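Local coordinates for protein agarase (Pseudoalteromonas fuliginea, PDB 6XJ9) that probably hydrolyses agarose, the galactan of red algal cell walls, as a family 50 glycoside hydrolase of a marine bacterium, at residues Y298-T303 and S757-R762; D162-D167 and R209-F214; V43-N48 and A71-S76; G318-Q323 and L389-T394. All blocks are in the same frame, centred on the assembly; numbering follows the deposited sequence.

Interactions 2 and 3 both belong to the N-terminal carbohydrate-binding-module-like region, where they reach connected strands yet lie about 28 Å apart, centre to centre. Interaction 3 is regular antiparallel pairing, held mainly by backbone bonds and partly open to solvent; interaction 2, partly buried with its proline exposed, joins loop residues with no direct hydrogen bond between its segments. Interactions 1 and 4 are buried and lie on opposite sides of the chain's centre, 4 nested within the long loop that 1 closes. Interaction 1 packs a strand against the C-terminal helix, mostly through apolar groups, whereas interaction 4 joins two strands with buried carboxylates, a histidine and a water.

Interaction 1: residues Y298-T303 and S757-R762; sequences YLYLAT and SMYERR
The CB of Leu299 points toward helix 745-763, and the residue's carbonyl O lies 3.8 Å from CE1 of Tyr759. Tyr300 has its CB directed away and its hydroxyl bonds the carbonyl of Ser431, but its CA is 3.4 Å from Tyr759 OH. Leu301 carries the contact. Its backbone N-H meets Tyr759 OH at 3.2 Å, almost straight (164°) and near the phenol plane. With CG beside its backbone N (chi1 -61°), Leu301 slides past Tyr759 in the opposite direction, CG 3.8 Å from CE1, and its CD2 rests 3.6 Å from CD of Arg762, whose guanidinium bonds the carbonyls of Ile704 and Asn706. Thr303 meets Met758 tip to tip, CG2 3.5 Å from SD; its hydroxyl bonds Asn755 of the same helix. Strand 299-305 runs parallel beside strand 709-714 with helix 745-763 against it, consistent with closure of the (beta/alpha)8 barrel expected of GH50. Tyr759 OH also bonds the carbonyl of Gly267, so one buried hydroxyl serves two backbone groups, and its bond to Leu301 is the one hydrogen bond between the segments, set among apolar groups.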
loop_
_atom_site.group_PDB
_atom_site.type_symbol
_atom_site.label_atom_id
_atom_site.label_comp_id
_atom_site.label_asym_id
_atom_site.label_seq_id
_atom_site.Cartn_x
_atom_site.Cartn_y
_atom_site.Cartn_z
ATOM N N TYR A 298 -9.767 -33.348 -2.663
ATOM C CA TYR A 298 -8.750 -32.493 -2.073
ATOM C C TYR A 298 -9.415 -31.527 -1.098
ATOM O O TYR A 298 -10.550 -31.124 -1.325
ATOM C CB TYR A 298 -8.067 -31.639 -3.143
ATOM C CG TYR A 298 -7.299 -32.437 -4.158
ATOM C CD1 TYR A 298 -6.037 -32.928 -3.862
ATOM C CD2 TYR A 298 -7.846 -32.735 -5.396
ATOM C CE1 TYR A 298 -5.325 -33.686 -4.775
ATOM C CE2 TYR A 298 -7.142 -33.482 -6.328
ATOM C CZ TYR A 298 -5.878 -33.953 -6.014
ATOM O OH TYR A 298 -5.174 -34.704 -6.905
ATOM N N LEU A 299 -8.676 -31.116 -0.059
ATOM C CA LEU A 299 -9.190 -30.128 0.885
ATOM C C LEU A 299 -9.450 -28.805 0.170
ATOM O O LEU A 299 -8.777 -28.478 -0.805
ATOM C CB LEU A 299 -8.230 -29.941 2.066
ATOM C CG LEU A 299 -8.070 -31.115 3.035
ATOM C CD1 LEU A 299 -7.527 -30.614 4.359
ATOM C CD2 LEU A 299 -9.379 -31.865 3.258
ATOM N N TYR A 300 -10.432 -28.048 0.676
ATOM C CA TYR A 300 -10.925 -26.862 -0.010
ATOM C C TYR A 300 -11.461 -25.882 1.023
ATOM O O TYR A 300 -12.176 -26.277 1.938
ATOM C CB TYR A 300 -12.015 -27.256 -1.013
ATOM C CG TYR A 300 -12.644 -26.145 -1.821
ATOM C CD1 TYR A 300 -12.076 -25.693 -3.005
ATOM C CD2 TYR A 300 -13.832 -25.558 -1.411
ATOM C CE1 TYR A 300 -12.662 -24.669 -3.740
ATOM C CE2 TYR A 300 -14.432 -24.545 -2.136
ATOM C CZ TYR A 300 -13.853 -24.097 -3.312
ATOM O OH TYR A 300 -14.471 -23.107 -4.031
ATOM N N LEU A 301 -11.059 -24.616 0.881
ATOM C CA LEU A 301 -11.628 -23.509 1.635
ATOM C C LEU A 301 -12.223 -22.531 0.625
ATOM O O LEU A 301 -11.671 -22.366 -0.463
ATOM C CB LEU A 301 -10.515 -22.837 2.441
ATOM C CG LEU A 301 -9.798 -23.699 3.480
ATOM C CD1 LEU A 301 -8.590 -22.962 4.018
ATOM C CD2 LEU A 301 -10.718 -24.097 4.626
ATOM N N ALA A 302 -13.339 -21.884 0.981
ATOM C CA ALA A 302 -14.037 -21.013 0.044
ATOM C C ALA A 302 -13.606 -19.562 0.237
ATOM O O ALA A 302 -13.945 -18.937 1.242
ATOM C CB ALA A 302 -15.536 -21.145 0.209
ATOM N N THR A 303 -12.882 -19.036 -0.754
ATOM C CA THR A 303 -12.568 -17.620 -0.822
ATOM C C THR A 303 -13.101 -17.082 -2.146
ATOM O O THR A 303 -13.237 -17.822 -3.125
ATOM C CB THR A 303 -11.065 -17.348 -0.651
ATOM O OG1 THR A 303 -10.380 -17.937 -1.761
ATOM C CG2 THR A 303 -10.513 -17.894 0.650
ATOM N N SER A 757 -1.457 -18.903 1.004
ATOM C CA SER A 757 -0.981 -19.493 2.241
ATOM C C SER A 757 -2.093 -20.197 3.015
ATOM O O SER A 757 -1.797 -20.864 4.003
ATOM C CB SER A 757 -0.270 -18.470 3.093
ATOM O OG SER A 757 -1.172 -17.442 3.468
ATOM N N MET A 758 -3.352 -20.099 2.561
ATOM C CA MET A 758 -4.457 -20.496 3.432
ATOM C C MET A 758 -4.409 -21.971 3.821
ATOM O O MET A 758 -4.655 -22.291 4.983
ATOM C CB MET A 758 -5.845 -20.156 2.883
ATOM C CG MET A 758 -6.211 -20.805 1.565
ATOM S SD MET A 758 -7.729 -20.025 0.937
ATOM C CE MET A 758 -7.723 -20.668 -0.740
ATOM N N TYR A 759 -4.137 -22.866 2.860
ATOM C CA TYR A 759 -4.195 -24.292 3.159
ATOM C C TYR A 759 -3.142 -24.649 4.206
ATOM O O TYR A 759 -3.446 -25.276 5.222
ATOM C CB TYR A 759 -4.131 -25.127 1.873
ATOM C CG TYR A 759 -5.351 -24.984 1.001
ATOM C CD1 TYR A 759 -6.610 -25.315 1.483
ATOM C CD2 TYR A 759 -5.258 -24.512 -0.302
ATOM C CE1 TYR A 759 -7.741 -25.167 0.699
ATOM C CE2 TYR A 759 -6.382 -24.390 -1.108
ATOM C CZ TYR A 759 -7.628 -24.727 -0.605
ATOM O OH TYR A 759 -8.754 -24.579 -1.367
ATOM N N GLU A 760 -1.915 -24.179 3.964
ATOM C CA GLU A 760 -0.775 -24.384 4.843
ATOM C C GLU A 760 -1.028 -23.798 6.225
ATOM O O GLU A 760 -0.814 -24.467 7.230
ATOM C CB GLU A 760 0.449 -23.720 4.219
ATOM C CG GLU A 760 0.773 -24.326 2.867
ATOM C CD GLU A 760 2.251 -24.520 2.609
ATOM O OE1 GLU A 760 2.681 -25.691 2.537
ATOM O OE2 GLU A 760 2.959 -23.500 2.479
ATOM N N ARG A 761 -1.466 -22.534 6.266
ATOM C CA ARG A 761 -1.724 -21.873 7.534
ATOM C C ARG A 761 -2.779 -22.636 8.336
ATOM O O ARG A 761 -2.623 -22.813 9.543
ATOM C CB ARG A 761 -2.155 -20.419 7.316
ATOM C CG ARG A 761 -2.357 -19.649 8.613
ATOM C CD ARG A 761 -2.832 -18.232 8.393
ATOM N NE ARG A 761 -3.114 -17.568 9.664
ATOM C CZ ARG A 761 -2.422 -16.533 10.118
ATOM N NH1 ARG A 761 -1.412 -16.056 9.406
ATOM N NH2 ARG A 761 -2.753 -15.968 11.264
ATOM N N ARG A 762 -3.857 -23.085 7.679
ATOM C CA ARG A 762 -4.954 -23.686 8.424
ATOM C C ARG A 762 -4.604 -25.102 8.874
ATOM O O ARG A 762 -4.961 -25.499 9.982
ATOM C CB ARG A 762 -6.261 -23.720 7.620
ATOM C CG ARG A 762 -7.437 -24.295 8.397
ATOM C CD ARG A 762 -8.742 -24.163 7.624
ATOM N NE ARG A 762 -9.903 -24.647 8.360
ATOM C CZ ARG A 762 -10.560 -23.961 9.290
ATOM N NH1 ARG A 762 -10.168 -22.740 9.611
ATOM N NH2 ARG A 762 -11.604 -24.498 9.904
#

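Interaction 2: residues D162-D167 and R209-F214; sequences DTWESD and RKNPQF
Pro212 sets its CD-CG edge over the face of the Trp164 indole: its CD sits 3.4 Å from the centroid of the six-membered ring and only 13° off the ring normal, a CH-pi contact. CG of the proline is carried toward the pyrrole part, 3.5 Å from NE1, so that edge spans both rings. A proline suits the place, being rigid and bearing polarised C-H groups next to its nitrogen. The side chain of Asn211 crosses the tryptophan at about a right angle, with its OD1 3.6 Å from CH2; that oxygen is held by Asn90 and the amide nitrogen by Asp88. These residues lie where strand 199-210 of the beta-rich, carbohydrate-binding-module-like region ends and the following chain passes the loop between strands 128-134 and 169-174, so the contact ties that loop to the chain beyond the strand. Tyr132 also stacks on the indole. Were the indole cut back to an alanine, Pro212 and Tyr132 would probably lose the flat surface they pack on, leaving a gap between the loop and the 211-214 chain. Beside it, Thr163 directs CG2 to the edge of the Phe214 ring, 3.8 Å from CE1 and near the ring plane. The phenylalanine reaches it because CG lies opposite the backbone N (chi1 179°), and His138, which bonds the threonine hydroxyl, meets the same ring edge-to-face.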
loop_
_atom_site.group_PDB
_atom_site.type_symbol
_atom_site.label_atom_id
_atom_site.label_comp_id
_atom_site.label_asym_id
_atom_site.label_seq_id
_atom_site.Cartn_x
_atom_site.Cartn_y
_atom_site.Cartn_z
ATOM N N ASP A 162 -18.925 16.402 1.110
ATOM C CA ASP A 162 -18.777 17.480 2.074
ATOM C C ASP A 162 -19.467 18.738 1.549
ATOM O O ASP A 162 -19.495 18.973 0.342
ATOM C CB ASP A 162 -17.300 17.773 2.324
ATOM C CG ASP A 162 -16.568 16.654 3.041
ATOM O OD1 ASP A 162 -17.248 15.772 3.603
ATOM O OD2 ASP A 162 -15.322 16.689 3.050
ATOM N N THR A 163 -20.013 19.540 2.474
ATOM C CA THR A 163 -20.729 20.753 2.105
ATOM C C THR A 163 -19.782 21.948 2.148
ATOM O O THR A 163 -20.177 23.052 1.807
ATOM C CB THR A 163 -21.982 20.981 2.960
ATOM O OG1 THR A 163 -21.593 20.991 4.336
ATOM C CG2 THR A 163 -23.054 19.940 2.720
ATOM N N TRP A 164 -18.539 21.713 2.576
ATOM C CA TRP A 164 -17.467 22.668 2.357
ATOM C C TRP A 164 -16.157 21.907 2.207
ATOM O O TRP A 164 -16.018 20.807 2.740
ATOM C CB TRP A 164 -17.413 23.718 3.480
ATOM C CG TRP A 164 -17.027 23.167 4.817
ATOM C CD1 TRP A 164 -15.761 22.966 5.288
ATOM C CD2 TRP A 164 -17.916 22.731 5.864
ATOM N NE1 TRP A 164 -15.805 22.446 6.555
ATOM C CE2 TRP A 164 -17.111 22.292 6.935
ATOM C CE3 TRP A 164 -19.307 22.667 6.003
ATOM C CZ2 TRP A 164 -17.651 21.806 8.125
ATOM C CZ3 TRP A 164 -19.842 22.196 7.182
ATOM C CH2 TRP A 164 -19.025 21.773 8.230
ATOM N N GLU A 165 -15.204 22.506 1.483
ATOM C CA GLU A 165 -13.896 21.906 1.268
ATOM C C GLU A 165 -12.994 22.276 2.446
ATOM O O GLU A 165 -13.009 23.421 2.903
ATOM C CB GLU A 165 -13.328 22.398 -0.066
ATOM C CG GLU A 165 -12.057 21.678 -0.498
ATOM N N SER A 166 -12.212 21.305 2.944
ATOM C CA SER A 166 -11.361 21.558 4.099
ATOM C C SER A 166 -10.251 20.522 4.226
ATOM O O SER A 166 -10.213 19.521 3.510
ATOM C CB SER A 166 -12.158 21.672 5.388
ATOM O OG SER A 166 -12.818 20.453 5.708
ATOM N N ASP A 167 -9.355 20.787 5.179
ATOM C CA ASP A 167 -8.277 19.879 5.527
ATOM C C ASP A 167 -8.725 18.953 6.660
ATOM O O ASP A 167 -7.891 18.364 7.341
ATOM C CB ASP A 167 -6.994 20.665 5.822
ATOM C CG ASP A 167 -6.983 21.412 7.150
ATOM O OD1 ASP A 167 -8.066 21.709 7.666
ATOM O OD2 ASP A 167 -5.876 21.696 7.662
ATOM N N ARG A 209 -18.535 24.463 16.645
ATOM C CA ARG A 209 -18.055 25.492 15.734
ATOM C C ARG A 209 -19.147 25.853 14.737
ATOM O O ARG A 209 -19.973 25.014 14.391
ATOM C CB ARG A 209 -16.824 25.029 14.946
ATOM C CG ARG A 209 -15.767 24.302 15.766
ATOM C CD ARG A 209 -14.604 23.874 14.895
ATOM N NE ARG A 209 -15.022 22.989 13.812
ATOM C CZ ARG A 209 -14.206 22.517 12.877
ATOM N NH1 ARG A 209 -12.927 22.857 12.888
ATOM N NH2 ARG A 209 -14.670 21.718 11.930
ATOM N N LYS A 210 -19.111 27.106 14.267
ATOM C CA LYS A 210 -19.966 27.561 13.180
ATOM C C LYS A 210 -19.520 26.865 11.896
ATOM O O LYS A 210 -18.333 26.842 11.588
ATOM C CB LYS A 210 -19.860 29.085 13.009
ATOM C CG LYS A 210 -20.151 29.918 14.253
ATOM N N ASN A 211 -20.476 26.318 11.144
ATOM C CA ASN A 211 -20.184 25.715 9.850
ATOM C C ASN A 211 -19.643 26.785 8.906
ATOM O O ASN A 211 -20.171 27.896 8.860
ATOM C CB ASN A 211 -21.423 25.058 9.233
ATOM C CG ASN A 211 -21.912 23.854 10.008
ATOM O OD1 ASN A 211 -21.138 23.217 10.712
ATOM N ND2 ASN A 211 -23.189 23.534 9.887
ATOM N N PRO A 212 -18.572 26.500 8.129
ATOM C CA PRO A 212 -18.124 27.414 7.074
ATOM C C PRO A 212 -19.219 27.605 6.021
ATOM O O PRO A 212 -20.237 26.917 6.055
ATOM C CB PRO A 212 -16.906 26.697 6.468
ATOM C CG PRO A 212 -16.445 25.737 7.553
ATOM C CD PRO A 212 -17.717 25.308 8.255
ATOM N N GLN A 213 -18.994 28.536 5.085
ATOM C CA GLN A 213 -19.928 28.828 4.008
ATOM C C GLN A 213 -20.373 27.537 3.314
ATOM O O GLN A 213 -19.536 26.714 2.947
ATOM C CB GLN A 213 -19.266 29.781 3.009
ATOM C CG GLN A 213 -20.233 30.387 1.997
ATOM C CD GLN A 213 -19.546 31.180 0.907
ATOM O OE1 GLN A 213 -18.378 31.552 1.013
ATOM N NE2 GLN A 213 -20.272 31.442 -0.168
ATOM N N PHE A 214 -21.698 27.383 3.158
ATOM C CA PHE A 214 -22.347 26.270 2.473
ATOM C C PHE A 214 -21.986 26.278 0.987
ATOM O O PHE A 214 -22.303 27.227 0.281
ATOM C CB PHE A 214 -23.866 26.352 2.674
ATOM C CG PHE A 214 -24.678 25.267 2.008
ATOM C CD1 PHE A 214 -24.496 23.929 2.336
ATOM C CD2 PHE A 214 -25.622 25.581 1.043
ATOM C CE1 PHE A 214 -25.229 22.931 1.712
ATOM C CE2 PHE A 214 -26.361 24.585 0.422
ATOM C CZ PHE A 214 -26.165 23.260 0.757
#

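Interaction 3: residues V43-N48 and A71-S76; sequences VDYQSN and ASIVFS
Gln46 and Val74 form a hydrogen-bonded antiparallel pair, Gln46 N giving to Val74 O at 2.8 Å and Val74 N returning to Gln46 O at 2.7 Å, the latter nearly straight (170°). Asn48 and Ser72 repeat the exchange, and Ser76 N extends the pairing to Asp44 O at 3.1 Å. Between these come the non-hydrogen-bonded pairs Tyr45-Phe75 and Ser47-Ile73, where CA of Tyr45 comes within 3.0 Å of Val74 O. The face bearing Gln46, Asn48, Ser72 and Val74 is largely polar. On the other face, Ile73 reaches diagonally to Tyr45, CD1 to CD1 at 3.8 Å, because its CG1 stands opposite the backbone N (chi1 174°); the same CG1 lies 3.9 Å above the Phe75 ring, offset toward its rim. Phe75 CD1 in turn meets Val43 CG1 at 3.7 Å. Replacing Ile73 with an alanine would probably open a gap between the Tyr45 and Phe75 rings and leave both freer to shift. Val52, Leu59 and Val61 of strands 50-55 and 58-63 pack on this apolar face, while the far edge of strand 70-75 pairs antiparallel with strand 185-193, within the carbohydrate-binding-module-like region.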
loop_
_atom_site.group_PDB
_atom_site.type_symbol
_atom_site.label_atom_id
_atom_site.label_comp_id
_atom_site.label_asym_id
_atom_site.label_seq_id
_atom_site.Cartn_x
_atom_site.Cartn_y
_atom_site.Cartn_z
ATOM N N VAL A 43 -14.110 18.489 31.082
ATOM C CA VAL A 43 -15.461 17.959 31.195
ATOM C C VAL A 43 -15.395 16.567 31.819
ATOM O O VAL A 43 -14.364 15.898 31.757
ATOM C CB VAL A 43 -16.228 17.974 29.855
ATOM C CG1 VAL A 43 -15.842 16.819 28.941
ATOM C CG2 VAL A 43 -17.735 18.008 30.068
ATOM N N ASP A 44 -16.504 16.144 32.432
ATOM C CA ASP A 44 -16.520 14.863 33.115
ATOM C C ASP A 44 -16.696 13.747 32.093
ATOM O O ASP A 44 -17.505 13.852 31.172
ATOM C CB ASP A 44 -17.518 14.846 34.272
ATOM C CG ASP A 44 -17.097 15.769 35.403
ATOM O OD1 ASP A 44 -15.958 15.615 35.890
ATOM O OD2 ASP A 44 -17.903 16.647 35.774
ATOM N N TYR A 45 -15.904 12.689 32.264
ATOM C CA TYR A 45 -15.984 11.524 31.402
ATOM C C TYR A 45 -15.882 10.262 32.249
ATOM O O TYR A 45 -15.359 10.298 33.361
ATOM C CB TYR A 45 -14.861 11.545 30.360
ATOM C CG TYR A 45 -13.468 11.445 30.932
ATOM C CD1 TYR A 45 -12.881 10.218 31.188
ATOM C CD2 TYR A 45 -12.732 12.587 31.209
ATOM C CE1 TYR A 45 -11.601 10.125 31.711
ATOM C CE2 TYR A 45 -11.451 12.513 31.725
ATOM C CZ TYR A 45 -10.882 11.278 31.974
ATOM O OH TYR A 45 -9.620 11.204 32.482
ATOM N N GLN A 46 -16.394 9.163 31.687
ATOM C CA GLN A 46 -16.261 7.827 32.238
ATOM C C GLN A 46 -15.747 6.911 31.128
ATOM O O GLN A 46 -15.965 7.177 29.945
ATOM C CB GLN A 46 -17.588 7.361 32.850
ATOM C CG GLN A 46 -18.721 7.169 31.843
ATOM C CD GLN A 46 -19.763 8.267 31.764
ATOM O OE1 GLN A 46 -19.467 9.458 31.602
ATOM N NE2 GLN A 46 -21.019 7.857 31.838
ATOM N N SER A 47 -15.036 5.850 31.520
ATOM C CA SER A 47 -14.481 4.915 30.552
ATOM C C SER A 47 -15.068 3.520 30.756
ATOM O O SER A 47 -15.617 3.215 31.814
ATOM C CB SER A 47 -12.981 4.917 30.592
ATOM O OG SER A 47 -12.510 4.395 31.823
ATOM N N ASN A 48 -14.958 2.690 29.711
ATOM C CA ASN A 48 -15.523 1.355 29.679
ATOM C C ASN A 48 -14.544 0.479 28.905
ATOM O O ASN A 48 -14.381 0.665 27.696
ATOM C CB ASN A 48 -16.907 1.339 29.014
ATOM C CG ASN A 48 -17.908 2.298 29.632
ATOM O OD1 ASN A 48 -18.774 1.887 30.403
ATOM N ND2 ASN A 48 -17.803 3.579 29.303
ATOM N N ALA A 71 -15.446 -1.126 23.835
ATOM C CA ALA A 71 -14.697 -0.242 24.718
ATOM C C ALA A 71 -15.080 1.199 24.395
ATOM O O ALA A 71 -15.431 1.493 23.252
ATOM C CB ALA A 71 -13.216 -0.457 24.542
ATOM N N SER A 72 -15.021 2.094 25.390
ATOM C CA SER A 72 -15.493 3.449 25.147
ATOM C C SER A 72 -14.960 4.462 26.162
ATOM O O SER A 72 -14.578 4.122 27.280
ATOM C CB SER A 72 -16.999 3.487 25.098
ATOM O OG SER A 72 -17.548 3.406 26.408
ATOM N N ILE A 73 -14.968 5.731 25.739
ATOM C CA ILE A 73 -14.918 6.864 26.646
ATOM C C ILE A 73 -16.216 7.637 26.445
ATOM O O ILE A 73 -16.635 7.876 25.308
ATOM C CB ILE A 73 -13.662 7.727 26.398
ATOM C CG1 ILE A 73 -13.665 9.007 27.243
ATOM C CG2 ILE A 73 -13.489 8.024 24.913
ATOM C CD1 ILE A 73 -12.296 9.594 27.472
ATOM N N VAL A 74 -16.875 7.963 27.560
ATOM C CA VAL A 74 -18.172 8.621 27.520
ATOM C C VAL A 74 -18.034 9.968 28.218
ATOM O O VAL A 74 -17.657 10.022 29.384
ATOM C CB VAL A 74 -19.269 7.757 28.179
ATOM C CG1 VAL A 74 -20.624 8.447 28.155
ATOM C CG2 VAL A 74 -19.369 6.371 27.555
ATOM N N PHE A 75 -18.294 11.044 27.472
ATOM C CA PHE A 75 -18.345 12.383 28.034
ATOM C C PHE A 75 -19.795 12.701 28.390
ATOM O O PHE A 75 -20.667 12.661 27.524
ATOM C CB PHE A 75 -17.789 13.403 27.039
ATOM C CG PHE A 75 -16.385 13.111 26.567
ATOM C CD1 PHE A 75 -15.288 13.561 27.282
ATOM C CD2 PHE A 75 -16.163 12.398 25.400
ATOM C CE1 PHE A 75 -13.998 13.313 26.836
ATOM C CE2 PHE A 75 -14.874 12.139 24.964
ATOM C CZ PHE A 75 -13.791 12.602 25.674
ATOM N N SER A 76 -20.032 12.992 29.676
ATOM C CA SER A 76 -21.357 13.317 30.177
ATOM C C SER A 76 -21.262 14.465 31.184
ATOM O O SER A 76 -20.474 14.404 32.124
ATOM C CB SER A 76 -22.003 12.095 30.776
ATOM O OG SER A 76 -23.359 12.352 31.090
#

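Interaction 4: residues G318-Q323 and L389-T394; sequences GYDFDQ and LEHGET
His391 donates from ND1 to OD2 of Asp320 at 3.0 Å, a His-carboxylate hydrogen bond that meets the syn side of the oxygen with the acceptor in the ring plane, though bent at the hydrogen (137°). The other oxygen, OD1, is held by the hydroxyl of Tyr380 and, weakly, by N of Phe321, so the carboxylate is fixed from both ends. Glu393 N bonds Tyr319 O at 3.1 Å, approaching from above the carbonyl plane. A water continues the link: it accepts from Gly318 N at 2.7 Å and donates to Tyr319 O at 2.9 Å and Glu393 O at 2.8 Å. The amide of Gln323 stacks on the histidine, the planes 28° apart and OE1 3.7 Å above the ring, over its centre; Tyr380 takes its NE2. Glu393 extends alongside Tyr319, OE2 3.3 Å from CB, and places OE1 3.4 Å from Phe321 CZ. This buried carboxylate is satisfied by Arg353, Tyr370 and Thr317, and Arg353 also makes a cation-pi contact with Tyr319. Gly392 is needed because at its backbone angles a CB would collide with the carbonyl O of His391, and would also press on Tyr319 O, while Leu389 packs on Gly318. The arrangement is an antiparallel strand pair, the inner two strands of a small four-stranded sheet that strands 354-355 and 378-381 complete.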
loop_
_atom_site.group_PDB
_atom_site.type_symbol
_atom_site.label_atom_id
_atom_site.label_comp_id
_atom_site.label_asym_id
_atom_site.label_seq_id
_atom_site.Cartn_x
_atom_site.Cartn_y
_atom_site.Cartn_z
ATOM N N GLY A 318 -32.449 10.519 -12.235
ATOM C CA GLY A 318 -33.350 11.637 -11.985
ATOM C C GLY A 318 -34.437 11.754 -13.053
ATOM O O GLY A 318 -35.339 12.583 -12.947
ATOM N N TYR A 319 -34.340 10.923 -14.096
ATOM C CA TYR A 319 -35.347 10.907 -15.138
ATOM C C TYR A 319 -36.410 9.872 -14.788
ATOM O O TYR A 319 -36.152 8.941 -14.026
ATOM C CB TYR A 319 -34.694 10.687 -16.506
ATOM C CG TYR A 319 -33.833 11.831 -16.982
ATOM C CD1 TYR A 319 -32.522 11.968 -16.561
ATOM C CD2 TYR A 319 -34.332 12.788 -17.855
ATOM C CE1 TYR A 319 -31.726 13.018 -16.993
ATOM C CE2 TYR A 319 -33.545 13.833 -18.314
ATOM C CZ TYR A 319 -32.238 13.952 -17.877
ATOM O OH TYR A 319 -31.461 14.989 -18.307
ATOM N N ASP A 320 -37.612 10.054 -15.346
ATOM C CA ASP A 320 -38.697 9.099 -15.182
ATOM C C ASP A 320 -39.625 9.184 -16.389
ATOM O O ASP A 320 -39.363 9.914 -17.348
ATOM C CB ASP A 320 -39.464 9.295 -13.869
ATOM C CG ASP A 320 -40.165 8.041 -13.365
ATOM O OD1 ASP A 320 -40.079 6.993 -14.039
ATOM O OD2 ASP A 320 -40.779 8.115 -12.278
ATOM N N PHE A 321 -40.706 8.409 -16.331
ATOM C CA PHE A 321 -41.558 8.226 -17.488
ATOM C C PHE A 321 -43.015 8.241 -17.036
ATOM O O PHE A 321 -43.310 8.056 -15.855
ATOM C CB PHE A 321 -41.182 6.933 -18.225
ATOM C CG PHE A 321 -39.713 6.789 -18.541
ATOM C CD1 PHE A 321 -39.148 7.448 -19.624
ATOM C CD2 PHE A 321 -38.887 6.019 -17.736
ATOM C CE1 PHE A 321 -37.793 7.335 -19.904
ATOM C CE2 PHE A 321 -37.534 5.898 -18.022
ATOM C CZ PHE A 321 -36.989 6.552 -19.106
ATOM N N ASP A 322 -43.908 8.480 -17.999
ATOM C CA ASP A 322 -45.335 8.320 -17.796
ATOM C C ASP A 322 -45.583 6.892 -17.312
ATOM O O ASP A 322 -45.378 5.931 -18.056
ATOM C CB ASP A 322 -46.101 8.706 -19.064
ATOM C CG ASP A 322 -47.587 8.903 -18.824
ATOM O OD1 ASP A 322 -48.223 7.953 -18.317
ATOM O OD2 ASP A 322 -48.091 10.009 -19.123
ATOM N N GLN A 323 -45.976 6.772 -16.037
ATOM C CA GLN A 323 -46.092 5.497 -15.347
ATOM C C GLN A 323 -47.056 4.571 -16.085
ATOM O O GLN A 323 -46.850 3.360 -16.117
ATOM C CB GLN A 323 -46.543 5.712 -13.901
ATOM C CG GLN A 323 -45.483 6.372 -13.029
ATOM C CD GLN A 323 -44.302 5.460 -12.798
ATOM O OE1 GLN A 323 -44.453 4.312 -12.382
ATOM N NE2 GLN A 323 -43.110 5.963 -13.077
ATOM N N LEU A 389 -36.783 9.586 -5.198
ATOM C CA LEU A 389 -37.606 8.885 -6.177
ATOM C C LEU A 389 -38.052 7.525 -5.646
ATOM O O LEU A 389 -37.286 6.839 -4.976
ATOM C CB LEU A 389 -36.813 8.715 -7.478
ATOM C CG LEU A 389 -36.317 10.012 -8.112
ATOM C CD1 LEU A 389 -35.363 9.707 -9.251
ATOM C CD2 LEU A 389 -37.489 10.854 -8.604
ATOM N N GLU A 390 -39.278 7.125 -5.994
ATOM C CA GLU A 390 -39.788 5.813 -5.618
ATOM C C GLU A 390 -39.556 4.822 -6.758
ATOM O O GLU A 390 -39.692 3.612 -6.590
ATOM C CB GLU A 390 -41.255 5.897 -5.204
ATOM C CG GLU A 390 -41.493 6.875 -4.062
ATOM C CD GLU A 390 -42.903 6.850 -3.499
ATOM O OE1 GLU A 390 -43.856 7.081 -4.271
ATOM O OE2 GLU A 390 -43.046 6.591 -2.288
ATOM N N HIS A 391 -39.193 5.370 -7.921
ATOM C CA HIS A 391 -38.918 4.622 -9.133
ATOM C C HIS A 391 -38.288 5.582 -10.137
ATOM O O HIS A 391 -38.412 6.801 -10.009
ATOM C CB HIS A 391 -40.215 4.007 -9.692
ATOM C CG HIS A 391 -41.414 4.890 -9.553
ATOM N ND1 HIS A 391 -41.578 6.047 -10.296
ATOM C CD2 HIS A 391 -42.510 4.795 -8.765
ATOM C CE1 HIS A 391 -42.720 6.626 -9.969
ATOM N NE2 HIS A 391 -43.308 5.878 -9.027
ATOM N N GLY A 392 -37.616 5.028 -11.144
ATOM C CA GLY A 392 -37.080 5.882 -12.185
ATOM C C GLY A 392 -36.003 5.197 -13.011
ATOM O O GLY A 392 -35.600 4.063 -12.742
ATOM N N GLU A 393 -35.561 5.941 -14.022
ATOM C CA GLU A 393 -34.488 5.573 -14.921
ATOM C C GLU A 393 -33.208 5.366 -14.124
ATOM O O GLU A 393 -32.943 6.077 -13.152
ATOM C CB GLU A 393 -34.324 6.714 -15.925
ATOM C CG GLU A 393 -33.142 6.552 -16.850
ATOM C CD GLU A 393 -33.048 7.720 -17.809
ATOM O OE1 GLU A 393 -33.768 7.694 -18.821
ATOM O OE2 GLU A 393 -32.280 8.661 -17.514
ATOM N N THR A 394 -32.417 4.375 -14.551
ATOM C CA THR A 394 -31.100 4.185 -13.971
ATOM C C THR A 394 -30.075 4.249 -15.097
ATOM O O THR A 394 -30.434 4.105 -16.263
ATOM C CB THR A 394 -31.037 2.869 -13.183
ATOM O OG1 THR A 394 -31.103 1.830 -14.156
ATOM C CG2 THR A 394 -32.176 2.711 -12.193
HETATM O O HOH W 1 -34.134 8.355 -12.053
#